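Local atomic coordinates of 3-oxoacyl-(acyl-carrier protein) synthase II (Thermus thermophilus, PDB entry 1J3N), a protein that catalyses the condensation step that lengthens acyl chains on acyl-carrier protein during fatty acid elongation, working as a homodimer of the thiolase-fold family. Residues L68-V72 with G107-T111; T111-Q115 with F131-M135; D166-L172 with L255-R260; R218-R224 with N365-P371. One frame throughout, in Å; residues are numbered along the deposited sequence.

Contacts 1 and 2 adjoin each other. Both use helix 109-122, they share T111, and their centres lie 7 Å apart. Contact 1 is a buried polar junction where two helix starts meet at one aspartate. Contact 2 is mostly apolar and aromatic, and its W112 reaches the second subunit. Contact 3 is closest to the centre of the chain. It packs a buried helix on a strand through leucine and phenylalanine, with a salt bridge at one end that also faces the second subunit. Contact 4 is different in kind. It joins two irregular loops, is only partly buried, and relies on hydrogen bonds and salt bridges. Its segments alternate along the chain with those of contact 3.

Contact 1 of 4, residues L68-V72 with G107-T111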
loop_
_atom_site.group_PDB
_atom_site.type_symbol
_atom_site.label_atom_id
_atom_site.label_comp_id
_atom_site.label_asym_id
_atom_site.label_seq_id
_atom_site.Cartn_x
_atom_site.Cartn_y
_atom_site.Cartn_z
ATOM N N LEU A 68 1.884 12.028 16.726
ATOM C CA LEU A 68 2.567 11.396 15.605
ATOM C C LEU A 68 3.273 10.138 16.057
ATOM O O LEU A 68 4.090 10.175 16.977
ATOM C CB LEU A 68 3.611 12.336 15.000
ATOM C CG LEU A 68 3.137 13.562 14.230
ATOM C CD1 LEU A 68 4.338 14.283 13.642
ATOM C CD2 LEU A 68 2.202 13.130 13.130
ATOM N N ASP A 69 2.954 9.021 15.417
ATOM C CA ASP A 69 3.588 7.761 15.760
ATOM C C ASP A 69 5.024 7.832 15.263
ATOM O O ASP A 69 5.326 8.563 14.320
ATOM C CB ASP A 69 2.854 6.594 15.090
ATOM C CG ASP A 69 3.437 5.247 15.460
ATOM O OD1 ASP A 69 4.517 4.893 14.927
ATOM O OD2 ASP A 69 2.818 4.544 16.292
ATOM N N ARG A 70 5.911 7.076 15.901
ATOM C CA ARG A 70 7.311 7.063 15.506
ATOM C C ARG A 70 7.521 6.824 13.998
ATOM O O ARG A 70 8.418 7.418 13.402
ATOM C CB ARG A 70 8.064 5.999 16.319
ATOM C CG ARG A 70 9.577 6.093 16.243
ATOM C CD ARG A 70 10.242 4.997 17.078
ATOM N NE ARG A 70 10.196 5.256 18.516
ATOM C CZ ARG A 70 11.055 6.034 19.170
ATOM N NH1 ARG A 70 12.041 6.642 18.521
ATOM N NH2 ARG A 70 10.936 6.198 20.480
ATOM N N PHE A 71 6.711 5.979 13.361
ATOM C CA PHE A 71 6.951 5.739 11.933
ATOM C C PHE A 71 6.663 6.965 11.082
ATOM O O PHE A 71 7.306 7.182 10.049
ATOM C CB PHE A 71 6.180 4.511 11.417
ATOM C CG PHE A 71 4.760 4.785 10.978
ATOM C CD1 PHE A 71 3.735 4.917 11.908
ATOM C CD2 PHE A 71 4.445 4.853 9.621
ATOM C CE1 PHE A 71 2.418 5.108 11.498
ATOM C CE2 PHE A 71 3.131 5.046 9.196
ATOM C CZ PHE A 71 2.112 5.172 10.139
ATOM N N VAL A 72 5.705 7.772 11.518
ATOM C CA VAL A 72 5.381 8.991 10.795
ATOM C C VAL A 72 6.457 10.028 11.146
ATOM O O VAL A 72 6.848 10.838 10.309
ATOM C CB VAL A 72 3.970 9.511 11.171
ATOM C CG1 VAL A 72 3.786 10.942 10.680
ATOM C CG2 VAL A 72 2.895 8.606 10.533
ATOM N N GLY A 107 3.401 0.074 10.066
ATOM C CA GLY A 107 2.713 1.288 10.469
ATOM C C GLY A 107 2.949 1.637 11.928
ATOM O O GLY A 107 4.042 1.426 12.444
ATOM N N GLY A 108 1.919 2.142 12.602
ATOM C CA GLY A 108 2.056 2.546 13.994
ATOM C C GLY A 108 2.130 1.458 15.049
ATOM O O GLY A 108 1.222 1.315 15.868
ATOM N N MET A 109 3.227 0.714 15.049
ATOM C CA MET A 109 3.439 -0.371 16.000
ATOM C C MET A 109 3.341 0.069 17.475
ATOM O O MET A 109 2.688 -0.596 18.277
ATOM C CB MET A 109 4.803 -1.013 15.735
ATOM C CG MET A 109 5.014 -2.373 16.392
ATOM S SD MET A 109 3.846 -3.634 15.828
ATOM C CE MET A 109 3.253 -4.225 17.411
ATOM N N GLU A 110 3.987 1.176 17.840
ATOM C CA GLU A 110 3.925 1.641 19.226
ATOM C C GLU A 110 2.500 2.030 19.602
ATOM O O GLU A 110 2.034 1.738 20.707
ATOM C CB GLU A 110 4.848 2.843 19.455
ATOM C CG GLU A 110 6.335 2.570 19.272
ATOM C CD GLU A 110 7.207 3.705 19.808
ATOM O OE1 GLU A 110 6.787 4.885 19.759
ATOM O OE2 GLU A 110 8.321 3.414 20.274
ATOM N N THR A 111 1.807 2.684 18.673
ATOM C CA THR A 111 0.433 3.113 18.899
ATOM C C THR A 111 -0.471 1.905 19.098
ATOM O O THR A 111 -1.379 1.920 19.934
ATOM C CB THR A 111 -0.085 3.966 17.711
ATOM O OG1 THR A 111 0.657 5.188 17.646
ATOM C CG2 THR A 111 -1.569 4.288 17.883
HETATM O O HOH W 1 5.040 6.517 18.519
HETATM O O HOH W 2 8.169 6.670 21.146
#
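One carboxylate serves the starts of two helices. D69 is the N-cap of helix 70-86, and its OD1 accepts from F71 N at 2.9 Å. Its OD2 reaches across to the first turn of helix 109-122. There it accepts from T111 OG1 at 2.6 Å and from T111 N at 3.2 Å. The fit needs glycine at the other N-cap, because a CB on G108 would clash with D69 OD2. G107 lies flat against F71: its CA sits 3.8 Å from the ring centroid, over the face, as a CH-pi contact. At the more exposed edge, R70 NE forms a salt bridge with E110 OE2 at 3.2 Å. A water links R70 N to E110 OE1, while R70 NH1 bonds Y74 OH. M109 packs on W112 of the second subunit, so the junction lies close to the dimer interface. This is a helix N-cap, extended by the same aspartate to the first turn of a second helix in the synthase's N-terminal half.

Contact 2 of 4, residues T111-Q115 with F131-M135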
loop_
_atom_site.group_PDB
_atom_site.type_symbol
_atom_site.label_atom_id
_atom_site.label_comp_id
_atom_site.label_asym_id
_atom_site.label_seq_id
_atom_site.Cartn_x
_atom_site.Cartn_y
_atom_site.Cartn_z
ATOM N N THR A 111 1.807 2.684 18.673
ATOM C CA THR A 111 0.433 3.113 18.899
ATOM C C THR A 111 -0.471 1.905 19.098
ATOM O O THR A 111 -1.379 1.920 19.934
ATOM C CB THR A 111 -0.085 3.966 17.711
ATOM O OG1 THR A 111 0.657 5.188 17.646
ATOM C CG2 THR A 111 -1.569 4.288 17.883
ATOM N N TRP A 112 -0.218 0.849 18.333
ATOM C CA TRP A 112 -1.011 -0.364 18.452
ATOM C C TRP A 112 -0.900 -0.946 19.860
ATOM O O TRP A 112 -1.894 -1.388 20.435
ATOM C CB TRP A 112 -0.559 -1.410 17.425
ATOM C CG TRP A 112 -1.337 -1.389 16.131
ATOM C CD1 TRP A 112 -0.882 -1.006 14.898
ATOM C CD2 TRP A 112 -2.685 -1.842 15.937
ATOM N NE1 TRP A 112 -1.864 -1.200 13.947
ATOM C CE2 TRP A 112 -2.979 -1.711 14.560
ATOM C CE3 TRP A 112 -3.670 -2.344 16.796
ATOM C CZ2 TRP A 112 -4.223 -2.073 14.018
ATOM C CZ3 TRP A 112 -4.911 -2.704 16.258
ATOM C CH2 TRP A 112 -5.172 -2.565 14.880
ATOM N N GLU A 113 0.309 -0.948 20.418
ATOM C CA GLU A 113 0.511 -1.490 21.765
ATOM C C GLU A 113 -0.109 -0.596 22.827
ATOM O O GLU A 113 -0.740 -1.084 23.763
ATOM C CB GLU A 113 2.003 -1.660 22.062
ATOM C CG GLU A 113 2.703 -2.674 21.164
ATOM C CD GLU A 113 4.106 -3.003 21.639
ATOM O OE1 GLU A 113 4.806 -3.772 20.947
ATOM O OE2 GLU A 113 4.507 -2.496 22.708
ATOM N N ALA A 114 0.066 0.712 22.676
ATOM C CA ALA A 114 -0.471 1.671 23.635
ATOM C C ALA A 114 -1.999 1.655 23.684
ATOM O O ALA A 114 -2.587 1.546 24.756
ATOM C CB ALA A 114 0.028 3.077 23.303
ATOM N N GLN A 115 -2.638 1.746 22.522
ATOM C CA GLN A 115 -4.092 1.756 22.464
ATOM C C GLN A 115 -4.739 0.399 22.733
ATOM O O GLN A 115 -5.806 0.331 23.344
ATOM C CB GLN A 115 -4.558 2.324 21.117
ATOM C CG GLN A 115 -4.213 3.799 20.946
ATOM C CD GLN A 115 -4.765 4.661 22.072
ATOM O OE1 GLN A 115 -5.951 4.590 22.398
ATOM N NE2 GLN A 115 -3.905 5.490 22.667
ATOM N N PHE A 131 -6.217 7.300 17.577
ATOM C CA PHE A 131 -5.679 5.966 17.323
ATOM C C PHE A 131 -5.592 5.683 15.823
ATOM O O PHE A 131 -4.512 5.423 15.301
ATOM C CB PHE A 131 -6.534 4.892 18.002
ATOM C CG PHE A 131 -6.180 3.488 17.587
ATOM C CD1 PHE A 131 -4.863 3.038 17.652
ATOM C CD2 PHE A 131 -7.156 2.625 17.106
ATOM C CE1 PHE A 131 -4.525 1.751 17.239
ATOM C CE2 PHE A 131 -6.822 1.329 16.691
ATOM C CZ PHE A 131 -5.505 0.898 16.758
ATOM N N ILE A 132 -6.726 5.747 15.132
ATOM C CA ILE A 132 -6.743 5.479 13.692
ATOM C C ILE A 132 -5.757 6.353 12.907
ATOM O O ILE A 132 -4.914 5.835 12.174
ATOM C CB ILE A 132 -8.175 5.653 13.099
ATOM C CG1 ILE A 132 -9.128 4.635 13.730
ATOM C CG2 ILE A 132 -8.145 5.478 11.577
ATOM C CD1 ILE A 132 -8.655 3.200 13.604
ATOM N N PRO A 133 -5.848 7.687 13.051
ATOM C CA PRO A 133 -4.953 8.614 12.344
ATOM C C PRO A 133 -3.466 8.406 12.646
ATOM O O PRO A 133 -2.612 8.712 11.819
ATOM C CB PRO A 133 -5.426 9.988 12.819
ATOM C CG PRO A 133 -6.862 9.775 13.134
ATOM C CD PRO A 133 -6.863 8.432 13.821
ATOM N N MET A 134 -3.151 7.907 13.836
ATOM C CA MET A 134 -1.754 7.698 14.197
ATOM C C MET A 134 -1.202 6.345 13.756
ATOM O O MET A 134 -0.014 6.220 13.477
ATOM C CB MET A 134 -1.565 7.835 15.720
ATOM C CG MET A 134 -1.723 9.250 16.275
ATOM S SD MET A 134 -1.464 9.287 18.076
ATOM C CE MET A 134 0.282 8.848 18.190
ATOM N N MET A 135 -2.061 5.333 13.669
ATOM C CA MET A 135 -1.579 4.004 13.307
ATOM C C MET A 135 -1.634 3.543 11.845
ATOM O O MET A 135 -0.784 2.751 11.427
ATOM C CB MET A 135 -2.263 2.954 14.199
ATOM C CG MET A 135 -3.671 2.552 13.776
ATOM S SD MET A 135 -3.670 1.265 12.504
ATOM C CE MET A 135 -5.467 0.996 12.326
HETATM O O HOH W 3 -0.893 -0.164 11.356
#
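Two nearly antiparallel helical segments pack here, at the dimer interface of a thiolase-fold condensing enzyme. Their axes approach to 10.2 Å and their directions differ by 157°. T111 faces M135 at one end, and Q115 faces F131 at the other.

The aromatic contact is central. F131 points its edge at the face of the six-membered ring of W112. This T-shaped pair has centroids 5.1 Å apart and planes at 83°. W112 leaves its own helix sideways, but its ring swings toward 131-135. It also stacks on W112 of the second subunit.

The sulfur contact comes next. M135 SD lies obliquely 4.1 Å from the centroid of the five-membered ring of W112, a Met-aromatic contact. The p setting of M135 at both chi1 and chi2 folds its side chain back toward the indole.

Apolar packing fills the rest. T111 CG2 meets the edge of F131 at CD1, 3.5 Å away, and M135 CB at 4.0 Å. The aliphatic part of Q115 adds CG at 3.4 Å from F131 CD1, while its OE1 bonds S128 N. T111 OG1 is bonded to D69.

Polar linkage between the segments runs through one water: it accepts from W112 NE1 at 3.0 Å and donates to M135 O at 2.9 Å.

Contact 3 of 4, residues D166-L172 with L255-R260; sequences DALGSAL and LVGFGR
F258, L172 and L255 bury the most surface. Segment 166-172 is regular helix; segment 255-260 is extended strand except at V256 (phi/psi -100/-25). The axes come within 8.7 Å and cross at -123°. G169 CA lies 5.5 Å from F258 CA; D166 pairs with R260 at one end and L172 with L255 at the other.

F258 (chi1 t, chi2 39°) lays its ring under the helix. G169 CA stands 3.4 Å from the ring centroid, over the face (CH-pi). A CB at G169 would clash with F258 CD1. L172 (t, p, like L255) fits between the other two: its CB is 3.7 Å from L255 CD2, and its CD2 is 3.7 Å from F258 CB. A classic beta bulge at V256 and G257, opposite A404, lets both L255 and F258 point toward the helix. Beyond F258, R260 (m, t, m, chi4 near 180°) bends at chi3, and NH1 forms a salt bridge with D166 OD1 at 2.7 Å. R260 NH2 also pairs with E179 of the second subunit.

Such a buried helix belongs to the layered thiolase fold. Helix 163-176 lies between strands 253-262 and 399-406 on one face and strands 98-103 and 182-189 on another.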
loop_
_atom_site.group_PDB
_atom_site.type_symbol
_atom_site.label_atom_id
_atom_site.label_comp_id
_atom_site.label_asym_id
_atom_site.label_seq_id
_atom_site.Cartn_x
_atom_site.Cartn_y
_atom_site.Cartn_z
ATOM N N ASP A 166 9.096 -0.919 -4.008
ATOM C CA ASP A 166 7.787 -0.903 -4.649
ATOM C C ASP A 166 7.312 0.561 -4.682
ATOM O O ASP A 166 6.799 1.046 -5.699
ATOM C CB ASP A 166 6.820 -1.760 -3.811
ATOM C CG ASP A 166 5.658 -2.325 -4.618
ATOM O OD1 ASP A 166 5.353 -1.812 -5.717
ATOM O OD2 ASP A 166 5.027 -3.286 -4.127
ATOM N N ALA A 167 7.492 1.262 -3.565
ATOM C CA ALA A 167 7.080 2.663 -3.471
ATOM C C ALA A 167 7.873 3.548 -4.438
ATOM O O ALA A 167 7.309 4.408 -5.106
ATOM C CB ALA A 167 7.255 3.165 -2.033
ATOM N N LEU A 168 9.185 3.335 -4.501
ATOM C CA LEU A 168 10.044 4.110 -5.389
ATOM C C LEU A 168 9.715 3.822 -6.852
ATOM O O LEU A 168 9.614 4.737 -7.668
ATOM C CB LEU A 168 11.522 3.799 -5.100
ATOM C CG LEU A 168 12.077 4.527 -3.867
ATOM C CD1 LEU A 168 13.485 4.046 -3.526
ATOM C CD2 LEU A 168 12.073 6.029 -4.160
ATOM N N GLY A 169 9.549 2.545 -7.180
ATOM C CA GLY A 169 9.218 2.179 -8.547
ATOM C C GLY A 169 7.846 2.700 -8.933
ATOM O O GLY A 169 7.607 3.059 -10.083
ATOM N N SER A 170 6.933 2.749 -7.971
ATOM C CA SER A 170 5.589 3.253 -8.242
ATOM C C SER A 170 5.608 4.769 -8.462
ATOM O O SER A 170 4.759 5.307 -9.174
ATOM C CB SER A 170 4.645 2.899 -7.088
ATOM O OG SER A 170 4.484 1.490 -6.976
ATOM N N ALA A 171 6.567 5.451 -7.835
ATOM C CA ALA A 171 6.705 6.901 -7.989
ATOM C C ALA A 171 7.337 7.113 -9.352
ATOM O O ALA A 171 7.030 8.075 -10.049
ATOM C CB ALA A 171 7.607 7.484 -6.892
ATOM N N LEU A 172 8.233 6.204 -9.722
ATOM C CA LEU A 172 8.875 6.259 -11.031
ATOM C C LEU A 172 7.776 6.300 -12.083
ATOM O O LEU A 172 7.795 7.139 -12.983
ATOM C CB LEU A 172 9.738 5.014 -11.264
ATOM C CG LEU A 172 10.227 4.765 -12.700
ATOM C CD1 LEU A 172 11.247 5.828 -13.110
ATOM C CD2 LEU A 172 10.853 3.380 -12.787
ATOM N N LEU A 255 16.946 6.748 -12.299
ATOM C CA LEU A 255 16.199 5.529 -11.985
ATOM C C LEU A 255 15.690 5.056 -13.345
ATOM O O LEU A 255 14.737 5.609 -13.884
ATOM C CB LEU A 255 15.020 5.826 -11.050
ATOM C CG LEU A 255 14.061 4.672 -10.731
ATOM C CD1 LEU A 255 14.837 3.454 -10.296
ATOM C CD2 LEU A 255 13.092 5.108 -9.640
ATOM N N VAL A 256 16.342 4.034 -13.890
ATOM C CA VAL A 256 16.000 3.514 -15.213
ATOM C C VAL A 256 15.131 2.251 -15.273
ATOM O O VAL A 256 14.442 2.010 -16.272
ATOM C CB VAL A 256 17.294 3.244 -16.008
ATOM C CG1 VAL A 256 18.100 4.531 -16.137
ATOM C CG2 VAL A 256 18.126 2.197 -15.298
ATOM N N GLY A 257 15.157 1.436 -14.228
ATOM C CA GLY A 257 14.366 0.220 -14.274
ATOM C C GLY A 257 13.618 -0.147 -13.013
ATOM O O GLY A 257 14.071 0.126 -11.903
ATOM N N PHE A 258 12.463 -0.779 -13.201
ATOM C CA PHE A 258 11.602 -1.218 -12.111
ATOM C C PHE A 258 11.053 -2.599 -12.484
ATOM O O PHE A 258 10.407 -2.765 -13.517
ATOM C CB PHE A 258 10.466 -0.200 -11.918
ATOM C CG PHE A 258 9.472 -0.571 -10.849
ATOM C CD1 PHE A 258 9.885 -1.160 -9.656
ATOM C CD2 PHE A 258 8.118 -0.279 -11.017
ATOM C CE1 PHE A 258 8.957 -1.449 -8.639
ATOM C CE2 PHE A 258 7.191 -0.560 -10.016
ATOM C CZ PHE A 258 7.610 -1.143 -8.826
ATOM N N GLY A 259 11.346 -3.599 -11.661
ATOM C CA GLY A 259 10.867 -4.936 -11.964
ATOM C C GLY A 259 10.248 -5.618 -10.767
ATOM O O GLY A 259 10.793 -5.582 -9.665
ATOM N N ARG A 260 9.104 -6.248 -10.986
ATOM C CA ARG A 260 8.402 -6.929 -9.914
ATOM C C ARG A 260 7.896 -8.306 -10.307
ATOM O O ARG A 260 7.631 -8.575 -11.476
ATOM C CB ARG A 260 7.233 -6.073 -9.444
ATOM C CG ARG A 260 7.656 -4.859 -8.637
ATOM C CD ARG A 260 6.439 -4.091 -8.185
ATOM N NE ARG A 260 5.620 -3.688 -9.321
ATOM C CZ ARG A 260 4.510 -2.961 -9.226
ATOM N NH1 ARG A 260 4.086 -2.556 -8.035
ATOM N NH2 ARG A 260 3.830 -2.629 -10.322
#

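Contact 4 of 4, residues R218-R224 with N365-P371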
loop_
_atom_site.group_PDB
_atom_site.type_symbol
_atom_site.label_atom_id
_atom_site.label_comp_id
_atom_site.label_asym_id
_atom_site.label_seq_id
_atom_site.Cartn_x
_atom_site.Cartn_y
_atom_site.Cartn_z
ATOM N N ARG A 218 25.201 -11.109 9.612
ATOM C CA ARG A 218 26.354 -11.527 8.819
ATOM C C ARG A 218 25.913 -12.307 7.575
ATOM O O ARG A 218 26.106 -13.522 7.488
ATOM C CB ARG A 218 27.258 -12.399 9.701
ATOM C CG ARG A 218 26.528 -13.599 10.319
ATOM C CD ARG A 218 27.375 -14.311 11.374
ATOM N NE ARG A 218 28.769 -14.458 10.958
ATOM C CZ ARG A 218 29.740 -13.621 11.308
ATOM N NH1 ARG A 218 29.473 -12.581 12.086
ATOM N NH2 ARG A 218 30.974 -13.819 10.872
ATOM N N PRO A 219 25.326 -11.611 6.590
ATOM C CA PRO A 219 24.856 -12.253 5.357
ATOM C C PRO A 219 25.933 -12.942 4.535
ATOM O O PRO A 219 27.058 -12.455 4.416
ATOM C CB PRO A 219 24.186 -11.106 4.603
ATOM C CG PRO A 219 24.986 -9.912 5.041
ATOM C CD PRO A 219 25.160 -10.147 6.521
ATOM N N PHE A 220 25.561 -14.087 3.974
ATOM C CA PHE A 220 26.436 -14.898 3.141
ATOM C C PHE A 220 27.509 -15.655 3.916
ATOM O O PHE A 220 28.325 -16.350 3.317
ATOM C CB PHE A 220 27.074 -14.031 2.050
ATOM C CG PHE A 220 26.077 -13.190 1.291
ATOM C CD1 PHE A 220 24.984 -13.781 0.657
ATOM C CD2 PHE A 220 26.199 -11.805 1.254
ATOM C CE1 PHE A 220 24.024 -13.004 0.004
ATOM C CE2 PHE A 220 25.242 -11.016 0.601
ATOM C CZ PHE A 220 24.157 -11.618 -0.020
ATOM N N THR A 221 27.519 -15.533 5.244
ATOM C CA THR A 221 28.506 -16.261 6.032
ATOM C C THR A 221 27.929 -17.622 6.413
ATOM O O THR A 221 26.711 -17.812 6.427
ATOM C CB THR A 221 28.889 -15.535 7.332
ATOM O OG1 THR A 221 27.732 -15.421 8.168
ATOM C CG2 THR A 221 29.469 -14.161 7.033
ATOM N N LEU A 222 28.810 -18.563 6.724
ATOM C CA LEU A 222 28.400 -19.909 7.103
ATOM C C LEU A 222 27.644 -19.934 8.429
ATOM O O LEU A 222 26.847 -20.835 8.671
ATOM C CB LEU A 222 29.631 -20.808 7.200
ATOM C CG LEU A 222 30.326 -21.169 5.882
ATOM C CD1 LEU A 222 31.770 -21.583 6.146
ATOM C CD2 LEU A 222 29.550 -22.288 5.195
ATOM N N SER A 223 27.890 -18.941 9.280
ATOM C CA SER A 223 27.241 -18.872 10.590
ATOM C C SER A 223 26.011 -17.964 10.670
ATOM O O SER A 223 25.530 -17.668 11.769
ATOM C CB SER A 223 28.261 -18.438 11.648
ATOM O OG SER A 223 28.900 -17.226 11.278
ATOM N N ARG A 224 25.497 -17.535 9.520
ATOM C CA ARG A 224 24.317 -16.660 9.481
ATOM C C ARG A 224 23.096 -17.356 10.103
ATOM O O ARG A 224 22.767 -18.481 9.734
ATOM C CB ARG A 224 24.029 -16.242 8.036
ATOM C CG ARG A 224 23.762 -17.387 7.058
ATOM C CD ARG A 224 23.648 -16.840 5.632
ATOM N NE ARG A 224 23.112 -17.785 4.655
ATOM C CZ ARG A 224 23.839 -18.637 3.932
ATOM N NH1 ARG A 224 25.158 -18.680 4.069
ATOM N NH2 ARG A 224 23.248 -19.438 3.051
ATOM N N ASN A 365 31.343 -8.157 8.487
ATOM C CA ASN A 365 31.162 -9.423 9.189
ATOM C C ASN A 365 31.337 -10.655 8.306
ATOM O O ASN A 365 30.997 -11.768 8.713
ATOM C CB ASN A 365 29.785 -9.481 9.862
ATOM C CG ASN A 365 29.625 -8.450 10.974
ATOM O OD1 ASN A 365 30.594 -8.080 11.646
ATOM N ND2 ASN A 365 28.391 -8.001 11.188
ATOM N N LEU A 366 31.864 -10.456 7.104
ATOM C CA LEU A 366 32.092 -11.556 6.172
ATOM C C LEU A 366 33.364 -12.307 6.595
ATOM O O LEU A 366 34.293 -12.481 5.806
ATOM C CB LEU A 366 32.253 -10.993 4.760
ATOM C CG LEU A 366 32.056 -11.932 3.577
ATOM C CD1 LEU A 366 30.581 -12.258 3.415
ATOM C CD2 LEU A 366 32.584 -11.268 2.327
ATOM N N GLU A 367 33.392 -12.746 7.850
ATOM C CA GLU A 367 34.531 -13.462 8.413
ATOM C C GLU A 367 34.640 -14.898 7.897
ATOM O O GLU A 367 35.716 -15.349 7.502
ATOM C CB GLU A 367 34.424 -13.467 9.943
ATOM C CG GLU A 367 35.600 -14.116 10.662
ATOM C CD GLU A 367 35.464 -14.058 12.172
ATOM O OE1 GLU A 367 35.454 -12.937 12.727
ATOM O OE2 GLU A 367 35.362 -15.132 12.805
ATOM N N ASP A 368 33.514 -15.606 7.908
ATOM C CA ASP A 368 33.446 -16.995 7.460
ATOM C C ASP A 368 32.552 -17.102 6.233
ATOM O O ASP A 368 31.448 -17.641 6.305
ATOM C CB ASP A 368 32.876 -17.871 8.576
ATOM C CG ASP A 368 31.475 -17.446 8.988
ATOM O OD1 ASP A 368 31.277 -16.249 9.292
ATOM O OD2 ASP A 368 30.571 -18.307 9.007
ATOM N N PRO A 369 33.018 -16.589 5.085
ATOM C CA PRO A 369 32.207 -16.654 3.866
ATOM C C PRO A 369 31.818 -18.076 3.484
ATOM O O PRO A 369 32.599 -19.011 3.668
ATOM C CB PRO A 369 33.101 -15.985 2.820
ATOM C CG PRO A 369 34.495 -16.264 3.330
ATOM C CD PRO A 369 34.341 -16.005 4.809
ATOM N N ASP A 370 30.601 -18.225 2.970
ATOM C CA ASP A 370 30.078 -19.519 2.546
ATOM C C ASP A 370 30.578 -19.817 1.133
ATOM O O ASP A 370 30.281 -19.080 0.195
ATOM C CB ASP A 370 28.546 -19.497 2.544
ATOM C CG ASP A 370 27.942 -20.885 2.428
ATOM O OD1 ASP A 370 28.386 -21.665 1.556
ATOM O OD2 ASP A 370 27.015 -21.191 3.208
ATOM N N PRO A 371 31.336 -20.911 0.964
ATOM C CA PRO A 371 31.874 -21.289 -0.349
ATOM C C PRO A 371 30.830 -21.648 -1.408
ATOM O O PRO A 371 31.087 -21.530 -2.598
ATOM C CB PRO A 371 32.793 -22.462 -0.017
ATOM C CG PRO A 371 32.113 -23.091 1.173
ATOM C CD PRO A 371 31.733 -21.885 1.997
HETATM O O HOH W 4 31.997 -10.938 12.170
HETATM O O HOH W 5 24.478 -21.494 1.435
#
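D368 and D370 take different chi1 rotamers, p and t, and different partners. The p setting turns the D368 carboxylate back over 218-224. OD1 forms a salt bridge with R218 NH2 at 2.9 Å. OD2 accepts from S223 OG at 3.0 Å and weakly from S223 N at 2.8 Å. D370 is t, and its OD2 meets R224 NH1 at 3.2 Å in a second salt bridge, while its OD1 accepts from E372 N. A water joins D370 OD2 to R224 NH2.

Both arginines start p, then t. R218 bends at chi3 (m) and brings its guanidinium over N365, while NH1 bonds K215 O. R224 stays t at chi3, and NH1 also donates to T221 O at 3.0 Å. T221 is p, so its OG1 can bond R218 O at 2.6 Å within a type II turn. F220 has positive phi in that turn, and its ring stacks on F377.

The backbones meet in a single bridge at T221 and P369. L222 N donates to D368 O at 2.8 Å, and D370 N to F220 O at 3.0 Å. This chemistry implies that directional polar bonds, with some apolar cover from L222 and L366, join these partly buried loops.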